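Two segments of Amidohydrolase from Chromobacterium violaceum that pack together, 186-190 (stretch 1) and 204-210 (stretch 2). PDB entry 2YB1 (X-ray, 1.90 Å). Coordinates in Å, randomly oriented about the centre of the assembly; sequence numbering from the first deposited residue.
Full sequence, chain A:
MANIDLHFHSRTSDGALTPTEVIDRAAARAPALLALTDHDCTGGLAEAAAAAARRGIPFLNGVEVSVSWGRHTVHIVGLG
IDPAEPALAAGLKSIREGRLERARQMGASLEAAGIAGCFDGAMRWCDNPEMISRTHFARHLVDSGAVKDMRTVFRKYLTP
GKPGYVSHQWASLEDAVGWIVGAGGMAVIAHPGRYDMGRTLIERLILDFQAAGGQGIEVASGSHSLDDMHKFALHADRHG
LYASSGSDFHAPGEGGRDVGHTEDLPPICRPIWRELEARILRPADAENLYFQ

Stretch 1 (186-190) MAVIA
Stretch 2, residues 204-210: RLILDFQ

The centre of this contact is one aliphatic side chain laid flat on one aromatic ring. Ile-189, on the strand, points its CA-to-CB bond toward the helix and takes the m rotamer at chi1 (-68°) and t at chi2 (169°). With chi1 at m, CG1 of Ile-189 lies over the face of the Phe-209 ring, 3.5 Å from the ring centroid and only 6° off the ring normal, a nearly ideal CH-pi arrangement; chi2 at t then extends the chain to CD1. That next atom reaches further: Ile-189 CD1 lies 3.6 Å from Phe-209 CD2, 4.1 Å from Ile-206 CG1 and 4.2 Å from Leu-205 CG. A single methyl group thus touches three helical residues, and Ile-189 gives up 99 Å² to the helix, the largest share of any residue here.

Phe-209 answers from the helix with chi1 at 173° (t) and chi2 at 72°, its CA-to-CB bond toward the strand. Leu-205, one helical turn earlier, also points toward the strand, with chi1 t (174°) and chi2 p (59°). Ile-206 points sideways, with chi1 m (-69°) and chi2 t (174°), and adds a smaller contact. The rule is familiar: positions i and i+4 on a helix share a face, and here the neighbouring Ile-206 also touches CD1 of Ile-189.

The backbones set the frame. Met-186 to Ile-189 are extended, with phi/psi from -106/137 at Met-186 to -74/121 at Ile-189. Residues 204-210 are helical throughout, near -60/-47, within a helix that extends beyond both ends of the stretch. The two axes are antiparallel, with 169° between their N-to-C directions and a closest approach of 10.2 Å. In the register, the nearest CA atoms are those of Ile-189 and Phe-209, 8.0 Å apart. Directions alternate along the strand: Ala-187 and Ile-189 point toward the helix, while Val-188, with chi1 t (179°), points away. About 255 Å² is buried in total, counting both sides.

The small side chain of Ala-187 brings CB to 3.9 Å from Phe-209 CE1. Outward from there, at the ring's edge and near its plane, Ala-187 O approaches Phe-209 CZ at 3.3 Å, and Val-188 N lies 3.8 Å from that same CZ. The ring therefore meets aliphatic carbon on a face and strand backbone at its edge. No hydrogen bond crosses between the stretches; their contacts are apolar packing, a CH-pi contact and backbone atoms at the ring edge.

Beyond the contact, Arg-204 and Asp-208, neither of which touches the strand, form a salt bridge within the helix: Arg-204 NH2 to Asp-208 OD1, 2.7 Å, across one turn, with Arg-204 at chi1 t and chi2 p and Asp-208 at chi1 m (-76°). Backbone hydrogen bonds follow the same i to i+4 spacing: Asp-208 N to Arg-204 O at 3.0 Å, Phe-209 N to Leu-205 O at 2.8 Å, and Gln-210 N to Ile-206 O at 2.8 Å.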

# COMPACT_ATOMS: atom_id res chain seq x y z
N MET A 186 3.70 -5.87 -12.44
CA MET A 186 4.34 -6.86 -11.58
C MET A 186 3.71 -6.81 -10.18
O MET A 186 3.43 -5.72 -9.66
CB MET A 186 5.86 -6.61 -11.50
CG MET A 186 6.59 -6.91 -12.82
SD MET A 186 8.35 -6.55 -12.73
CE MET A 186 8.94 -7.97 -11.77
N ALA A 187 3.44 -7.98 -9.60
CA ALA A 187 2.90 -8.07 -8.25
C ALA A 187 4.05 -8.11 -7.24
O ALA A 187 5.11 -8.68 -7.52
CB ALA A 187 2.01 -9.29 -8.10
N VAL A 188 3.83 -7.48 -6.09
CA VAL A 188 4.86 -7.30 -5.07
C VAL A 188 4.28 -7.54 -3.67
O VAL A 188 3.30 -6.91 -3.30
CB VAL A 188 5.43 -5.85 -5.11
CG1 VAL A 188 6.49 -5.63 -4.03
CG2 VAL A 188 5.96 -5.50 -6.50
N ILE A 189 4.90 -8.42 -2.89
CA ILE A 189 4.48 -8.58 -1.50
C ILE A 189 4.96 -7.36 -0.72
O ILE A 189 6.16 -7.08 -0.66
CB ILE A 189 5.08 -9.84 -0.86
CG1 ILE A 189 4.50 -11.11 -1.51
CG2 ILE A 189 4.84 -9.84 0.65
CD1 ILE A 189 5.24 -12.39 -1.13
N ALA A 190 4.01 -6.64 -0.13
CA ALA A 190 4.34 -5.38 0.53
C ALA A 190 4.77 -5.61 1.98
O ALA A 190 4.28 -6.53 2.64
CB ALA A 190 3.15 -4.42 0.47
N ARG A 204 6.13 -20.08 2.74
CA ARG A 204 4.86 -20.58 2.23
C ARG A 204 4.11 -19.49 1.45
O ARG A 204 3.58 -19.74 0.36
CB ARG A 204 3.99 -21.07 3.41
CG ARG A 204 2.73 -21.81 3.00
CD ARG A 204 3.11 -23.07 2.24
NE ARG A 204 2.17 -23.36 1.16
CZ ARG A 204 2.51 -23.89 -0.02
NH1 ARG A 204 3.78 -24.18 -0.28
NH2 ARG A 204 1.57 -24.12 -0.93
N LEU A 205 4.07 -18.29 2.03
CA LEU A 205 3.45 -17.15 1.36
C LEU A 205 4.12 -16.85 0.01
O LEU A 205 3.43 -16.66 -0.99
CB LEU A 205 3.49 -15.91 2.26
CG LEU A 205 3.00 -14.60 1.61
CD1 LEU A 205 1.54 -14.73 1.12
CD2 LEU A 205 3.16 -13.43 2.58
N ILE A 206 5.45 -16.81 0.01
CA ILE A 206 6.22 -16.61 -1.23
C ILE A 206 5.93 -17.67 -2.30
O ILE A 206 5.68 -17.34 -3.46
CB ILE A 206 7.74 -16.54 -0.97
CG1 ILE A 206 8.08 -15.25 -0.19
CG2 ILE A 206 8.52 -16.63 -2.28
CD1 ILE A 206 9.53 -15.16 0.23
N LEU A 207 5.95 -18.94 -1.91
CA LEU A 207 5.65 -20.03 -2.84
C LEU A 207 4.25 -19.90 -3.44
O LEU A 207 4.07 -20.04 -4.65
CB LEU A 207 5.82 -21.39 -2.16
CG LEU A 207 7.28 -21.70 -1.79
CD1 LEU A 207 7.41 -23.11 -1.24
CD2 LEU A 207 8.18 -21.51 -3.02
N ASP A 208 3.25 -19.64 -2.60
CA ASP A 208 1.88 -19.40 -3.07
C ASP A 208 1.82 -18.18 -4.00
O ASP A 208 1.14 -18.18 -5.04
CB ASP A 208 0.96 -19.15 -1.86
CG ASP A 208 0.61 -20.42 -1.11
OD1 ASP A 208 1.18 -21.49 -1.42
OD2 ASP A 208 -0.26 -20.36 -0.21
N PHE A 209 2.52 -17.12 -3.60
CA PHE A 209 2.59 -15.85 -4.34
C PHE A 209 3.16 -16.10 -5.74
O PHE A 209 2.57 -15.71 -6.76
CB PHE A 209 3.45 -14.88 -3.51
CG PHE A 209 3.77 -13.58 -4.20
CD1 PHE A 209 2.78 -12.60 -4.39
CD2 PHE A 209 5.07 -13.30 -4.60
CE1 PHE A 209 3.08 -11.39 -5.00
CE2 PHE A 209 5.38 -12.08 -5.22
CZ PHE A 209 4.39 -11.13 -5.42
N GLN A 210 4.31 -16.75 -5.80
CA GLN A 210 4.92 -17.11 -7.08
C GLN A 210 4.02 -18.01 -7.95
O GLN A 210 3.86 -17.75 -9.15
CB GLN A 210 6.27 -17.77 -6.85
CG GLN A 210 7.35 -16.79 -6.44
CD GLN A 210 8.72 -17.43 -6.38
OE1 GLN A 210 8.95 -18.33 -5.57
NE2 GLN A 210 9.63 -16.98 -7.24